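PDB 5JBL: prohead core protein protease from Enterobacteria phage T4, which cleaves prohead proteins after L/I-X-E motifs as a self-activating serine protease of the inner core, emptying the capsid for the phage genome. Local coordinates for residues 62-67 against 79-84; 164-169 against 174-179. The protein carries 3 engineered substitutions. One frame throughout, in Å; residues are numbered along the deposited sequence.

Interaction 1 of 2, residues 62-67 against 79-84; sequences IFLQAE and RILEKA. Engineered in segment 62-67: Leu64 (natural residue Met).
A chi1 of -164° swings CG of Leu81 opposite its backbone N and sends the side chain from helix 78-93 towards strand 53-65, while Leu64, an engineered residue that is methionine in the natural protein, turns its CG anti to the carbonyl carbon (chi1 -59°) and extends towards the helix. The two leucines meet at an oblique angle through one methyl each, Leu64 CD2 lying 4.1 Å from Leu81 CD1. The other branch of Leu81 reaches past the strand end, where CD2 rests 4.0 Å from Ala66 CB and equally close to the peptide link between Gln65 and Ala66. A single helix residue thus bridges the last strand residues and the start of the loop with its two methyls. A classic beta bulge lies at Phe63 and Leu64, which both face Val129 of the antiparallel partner strand 128-135. Val129 and Trp124 also touch Leu81, and Met122 and Leu182 pack on Leu64, so the leucine pair is buried where the helix meets strands of both sheets. Gln65 points its CB away from the helix, and its NE2 is hydrogen-bonded to Asp128 OD1. Glu67 OE2 accepts a hydrogen bond from Lys78 N, at the first residue of helix 78-93.

Interaction 2 of 2, residues 164-169 against 174-179; sequences GSLTDT and RIVNEG
Asn177 is held to Ser165 and Thr167 by three hydrogen bonds. Its backbone N donates to Ser165 O, its ND2 donates to Ser165 OG at 3.0 Å, and its OD1 accepts from Thr167 OG1 at 2.6 Å. The serine hydroxyl lies almost in the amide plane, and the threonine hydroxyl is directed at a lone pair of OD1 in the carbonyl plane; these two bonds hold the amide in a fixed rotation. One water adds a further link, accepting from Ser165 N and donating to Asn177 O at 2.6 Å. Strands 157-168 and 174-176 form an antiparallel beta hairpin, in which Thr167 and Ile175 are the hydrogen-bonded pair, Thr167 N to Ile175 O and Ile175 N to Thr167 O, both 2.8 Å. The flanking non-hydrogen-bonded pairs put Leu166, Val176, Asp168 and Arg174 on one face. There Leu166 CD2 touches Val176 CG2 at 3.8 Å, and the Arg174 chain, bent at chi2 and chi3, runs beside Asp168. Its NH1 forms a rather long salt bridge of 3.5 Å to Asp168 OD1, which sits at the guanidinium edge, the carboxylate and guanidinium planes standing 84° apart. OD1 also takes weak hydrogen bonds from Thr169 N and Asn170 N. Thr169 OG1 is hydrogen-bonded to Tyr173 O and Glu171 N.

How the interactions relate
Interaction 1 comes first in sequence; the two centres lie about 13 Å apart, on the same side of the chain's centre. They belong to different sheets: strand 53-65 is part of the antiparallel sheet, whereas the hairpin of interaction 2 belongs to the mixed one. Helix 78-93 connects them, because Ile80, one residue before the leucine that faces strand 53-65, places its CD1 3.5 Å from Val176 O. Strand 74-75, leading up to the helix, pairs in parallel with strand 174-176. Both contacts lie near the inferred autolysis site, the side chains of Leu64 and Val176 being about 6 and 5 Å from that of Glu28. The N-terminus blocks the catalytic centre, and Leu64 lies about 9 Å from the changed active-site residue Ala159, side chain to side chain.

Interaction 1 of 2, residues 62-67 against 79-84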
loop_
_atom_site.group_PDB
_atom_site.type_symbol
_atom_site.label_atom_id
_atom_site.label_comp_id
_atom_site.label_asym_id
_atom_site.label_seq_id
_atom_site.Cartn_x
_atom_site.Cartn_y
_atom_site.Cartn_z
ATOM N N ILE C 62 27.930 9.218 -12.325
ATOM C CA ILE C 62 28.526 7.907 -12.557
ATOM C C ILE C 62 27.534 6.821 -12.175
ATOM O O ILE C 62 27.077 6.746 -11.025
ATOM C CB ILE C 62 29.838 7.760 -11.779
ATOM C CG1 ILE C 62 30.894 8.696 -12.375
ATOM C CG2 ILE C 62 30.303 6.305 -11.776
ATOM C CD1 ILE C 62 32.179 8.762 -11.578
ATOM N N PHE C 63 27.201 5.964 -13.137
ATOM C CA PHE C 63 26.309 4.847 -12.863
ATOM C C PHE C 63 27.025 3.505 -12.785
ATOM O O PHE C 63 26.528 2.606 -12.115
ATOM C CB PHE C 63 25.214 4.752 -13.935
ATOM C CG PHE C 63 24.140 5.827 -13.847
ATOM C CD1 PHE C 63 24.078 6.703 -12.777
ATOM C CD2 PHE C 63 23.195 5.946 -14.859
ATOM C CE1 PHE C 63 23.082 7.687 -12.705
ATOM C CE2 PHE C 63 22.199 6.909 -14.801
ATOM C CZ PHE C 63 22.138 7.786 -13.715
ATOM N N LEU C 64 28.151 3.342 -13.477
ATOM C CA LEU C 64 28.963 2.133 -13.429
ATOM C C LEU C 64 30.412 2.517 -13.700
ATOM O O LEU C 64 30.697 3.568 -14.282
ATOM C CB LEU C 64 28.512 1.079 -14.457
ATOM C CG LEU C 64 27.077 0.541 -14.393
ATOM C CD1 LEU C 64 26.174 1.365 -15.300
ATOM C CD2 LEU C 64 27.020 -0.926 -14.761
ATOM N N GLN C 65 31.330 1.649 -13.288
ATOM C CA GLN C 65 32.756 1.905 -13.460
ATOM C C GLN C 65 33.479 0.656 -13.925
ATOM O O GLN C 65 33.291 -0.417 -13.348
ATOM C CB GLN C 65 33.389 2.381 -12.164
ATOM C CG GLN C 65 32.849 3.693 -11.680
ATOM C CD GLN C 65 33.545 4.146 -10.430
ATOM O OE1 GLN C 65 33.221 3.691 -9.336
ATOM N NE2 GLN C 65 34.541 5.012 -10.585
ATOM N N ALA C 66 34.333 0.815 -14.939
ATOM C CA ALA C 66 35.196 -0.239 -15.447
ATOM C C ALA C 66 36.589 -0.113 -14.846
ATOM O O ALA C 66 37.005 0.962 -14.403
ATOM C CB ALA C 66 35.300 -0.169 -16.978
ATOM N N GLU C 67 37.295 -1.243 -14.823
ATOM C CA GLU C 67 38.733 -1.296 -14.542
ATOM C C GLU C 67 39.065 -0.807 -13.136
ATOM O O GLU C 67 40.167 -0.320 -12.886
ATOM C CB GLU C 67 39.525 -0.498 -15.580
ATOM C CG GLU C 67 39.376 -1.000 -17.003
ATOM C CD GLU C 67 40.030 -2.356 -17.226
ATOM O OE1 GLU C 67 40.929 -2.734 -16.439
ATOM O OE2 GLU C 67 39.649 -3.041 -18.201
ATOM N N ARG C 79 36.466 -3.707 -21.951
ATOM C CA ARG C 79 35.875 -4.264 -23.164
ATOM C C ARG C 79 34.559 -4.977 -22.858
ATOM O O ARG C 79 33.598 -4.899 -23.637
ATOM C CB ARG C 79 36.882 -5.208 -23.827
ATOM C CG ARG C 79 36.503 -5.774 -25.185
ATOM C CD ARG C 79 37.695 -6.530 -25.791
ATOM N NE ARG C 79 37.293 -7.460 -26.843
ATOM C CZ ARG C 79 38.128 -8.272 -27.487
ATOM N NH1 ARG C 79 39.422 -8.272 -27.191
ATOM N NH2 ARG C 79 37.668 -9.086 -28.428
ATOM N N ILE C 80 34.493 -5.658 -21.715
ATOM C CA ILE C 80 33.291 -6.411 -21.366
ATOM C C ILE C 80 32.152 -5.475 -20.992
ATOM O O ILE C 80 31.000 -5.684 -21.397
ATOM C CB ILE C 80 33.615 -7.401 -20.231
ATOM C CG1 ILE C 80 34.581 -8.468 -20.763
ATOM C CG2 ILE C 80 32.338 -7.989 -19.625
ATOM C CD1 ILE C 80 35.143 -9.396 -19.726
ATOM N N LEU C 81 32.447 -4.430 -20.212
ATOM C CA LEU C 81 31.391 -3.493 -19.834
ATOM C C LEU C 81 30.967 -2.628 -21.012
ATOM O O LEU C 81 29.801 -2.214 -21.082
ATOM C CB LEU C 81 31.836 -2.604 -18.674
ATOM C CG LEU C 81 30.740 -1.839 -17.933
ATOM C CD1 LEU C 81 29.649 -2.755 -17.333
ATOM C CD2 LEU C 81 31.351 -0.961 -16.882
ATOM N N GLU C 82 31.893 -2.324 -21.927
ATOM C CA GLU C 82 31.526 -1.586 -23.133
ATOM C C GLU C 82 30.480 -2.343 -23.935
ATOM O O GLU C 82 29.498 -1.756 -24.404
ATOM C CB GLU C 82 32.758 -1.334 -23.995
ATOM C CG GLU C 82 33.532 -0.118 -23.601
ATOM C CD GLU C 82 34.783 0.033 -24.427
ATOM O OE1 GLU C 82 35.157 -0.946 -25.099
ATOM O OE2 GLU C 82 35.397 1.116 -24.388
ATOM N N LYS C 83 30.678 -3.655 -24.086
ATOM C CA LYS C 83 29.741 -4.487 -24.821
ATOM C C LYS C 83 28.399 -4.565 -24.103
ATOM O O LYS C 83 27.342 -4.461 -24.736
ATOM C CB LYS C 83 30.354 -5.880 -25.003
ATOM C CG LYS C 83 29.452 -6.924 -25.607
ATOM C CD LYS C 83 29.056 -6.546 -27.015
ATOM C CE LYS C 83 28.155 -7.594 -27.638
ATOM N NZ LYS C 83 27.566 -7.120 -28.925
ATOM N N ALA C 84 28.423 -4.732 -22.778
ATOM C CA ALA C 84 27.188 -4.843 -22.010
ATOM C C ALA C 84 26.402 -3.541 -22.023
ATOM O O ALA C 84 25.163 -3.559 -22.070
ATOM C CB ALA C 84 27.511 -5.263 -20.570
#

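Interaction 2 of 2, residues 164-169 against 174-179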
loop_
_atom_site.group_PDB
_atom_site.type_symbol
_atom_site.label_atom_id
_atom_site.label_comp_id
_atom_site.label_asym_id
_atom_site.label_seq_id
_atom_site.Cartn_x
_atom_site.Cartn_y
_atom_site.Cartn_z
ATOM N N GLY C 164 26.161 -12.739 -14.997
ATOM C CA GLY C 164 27.493 -13.091 -15.455
ATOM C C GLY C 164 28.148 -14.072 -14.511
ATOM O O GLY C 164 27.499 -14.654 -13.640
ATOM N N SER C 165 29.456 -14.248 -14.695
ATOM C CA SER C 165 30.246 -15.143 -13.864
ATOM C C SER C 165 31.553 -14.447 -13.509
ATOM O O SER C 165 31.922 -13.430 -14.105
ATOM C CB SER C 165 30.504 -16.481 -14.565
ATOM O OG SER C 165 31.111 -16.300 -15.834
ATOM N N LEU C 166 32.260 -15.011 -12.529
ATOM C CA LEU C 166 33.431 -14.383 -11.940
ATOM C C LEU C 166 34.605 -15.348 -11.977
ATOM O O LEU C 166 34.431 -16.566 -11.904
ATOM C CB LEU C 166 33.151 -13.965 -10.487
ATOM C CG LEU C 166 31.926 -13.070 -10.285
ATOM C CD1 LEU C 166 31.621 -12.888 -8.798
ATOM C CD2 LEU C 166 32.165 -11.724 -10.950
ATOM N N THR C 167 35.804 -14.793 -12.097
ATOM C CA THR C 167 37.033 -15.554 -11.935
ATOM C C THR C 167 37.767 -14.993 -10.732
ATOM O O THR C 167 37.907 -13.773 -10.603
ATOM C CB THR C 167 37.924 -15.481 -13.181
ATOM O OG1 THR C 167 37.279 -16.140 -14.274
ATOM C CG2 THR C 167 39.289 -16.145 -12.929
ATOM N N ASP C 168 38.231 -15.876 -9.859
ATOM C CA ASP C 168 39.019 -15.441 -8.720
ATOM C C ASP C 168 40.455 -15.190 -9.147
ATOM O O ASP C 168 40.978 -15.835 -10.059
ATOM C CB ASP C 168 38.978 -16.480 -7.597
ATOM C CG ASP C 168 39.185 -15.868 -6.217
ATOM O OD1 ASP C 168 39.668 -14.719 -6.132
ATOM O OD2 ASP C 168 38.876 -16.544 -5.213
ATOM N N THR C 169 41.090 -14.234 -8.481
ATOM C CA THR C 169 42.452 -13.848 -8.804
ATOM C C THR C 169 43.436 -14.257 -7.727
ATOM O O THR C 169 44.646 -14.159 -7.954
ATOM C CB THR C 169 42.558 -12.333 -9.018
ATOM O OG1 THR C 169 42.321 -11.661 -7.774
ATOM C CG2 THR C 169 41.564 -11.852 -10.064
ATOM N N ARG C 174 37.657 -10.512 -7.624
ATOM C CA ARG C 174 37.158 -11.310 -8.731
ATOM C C ARG C 174 37.063 -10.457 -9.986
ATOM O O ARG C 174 36.825 -9.251 -9.918
ATOM C CB ARG C 174 35.785 -11.919 -8.399
ATOM C CG ARG C 174 35.820 -13.284 -7.709
ATOM C CD ARG C 174 36.518 -13.322 -6.373
ATOM N NE ARG C 174 35.954 -12.445 -5.354
ATOM C CZ ARG C 174 36.559 -12.191 -4.199
ATOM N NH1 ARG C 174 37.743 -12.742 -3.944
ATOM N NH2 ARG C 174 35.998 -11.383 -3.313
ATOM N N ILE C 175 37.267 -11.092 -11.137
ATOM C CA ILE C 175 37.137 -10.436 -12.435
ATOM C C ILE C 175 35.875 -10.964 -13.101
ATOM O O ILE C 175 35.640 -12.178 -13.121
ATOM C CB ILE C 175 38.367 -10.690 -13.320
ATOM C CG1 ILE C 175 39.632 -10.140 -12.653
ATOM C CG2 ILE C 175 38.176 -10.057 -14.697
ATOM C CD1 ILE C 175 40.917 -10.476 -13.401
ATOM N N VAL C 176 35.075 -10.059 -13.659
ATOM C CA VAL C 176 33.866 -10.463 -14.370
ATOM C C VAL C 176 34.260 -11.089 -15.700
ATOM O O VAL C 176 35.113 -10.558 -16.424
ATOM C CB VAL C 176 32.935 -9.258 -14.551
ATOM C CG1 VAL C 176 31.676 -9.640 -15.310
ATOM C CG2 VAL C 176 32.565 -8.687 -13.183
ATOM N N ASN C 177 33.652 -12.230 -16.023
ATOM C CA ASN C 177 34.022 -12.969 -17.218
ATOM C C ASN C 177 33.321 -12.408 -18.451
ATOM O O ASN C 177 32.343 -11.660 -18.367
ATOM C CB ASN C 177 33.697 -14.455 -17.056
ATOM C CG ASN C 177 34.593 -15.138 -16.031
ATOM O OD1 ASN C 177 35.772 -14.817 -15.913
ATOM N ND2 ASN C 177 34.031 -16.072 -15.280
ATOM N N GLU C 178 33.853 -12.778 -19.612
ATOM C CA GLU C 178 33.250 -12.381 -20.873
ATOM C C GLU C 178 31.801 -12.848 -20.927
ATOM O O GLU C 178 31.452 -13.916 -20.417
ATOM C CB GLU C 178 34.071 -12.964 -22.039
ATOM C CG GLU C 178 33.758 -12.387 -23.404
ATOM C CD GLU C 178 34.590 -13.021 -24.515
ATOM O OE1 GLU C 178 35.541 -13.770 -24.199
ATOM O OE2 GLU C 178 34.300 -12.764 -25.702
ATOM N N GLY C 179 30.948 -12.033 -21.532
ATOM C CA GLY C 179 29.549 -12.373 -21.644
ATOM C C GLY C 179 28.643 -11.734 -20.621
ATOM O O GLY C 179 27.443 -12.036 -20.620
HETATM O O HOH W 1 30.295 -12.484 -16.912
#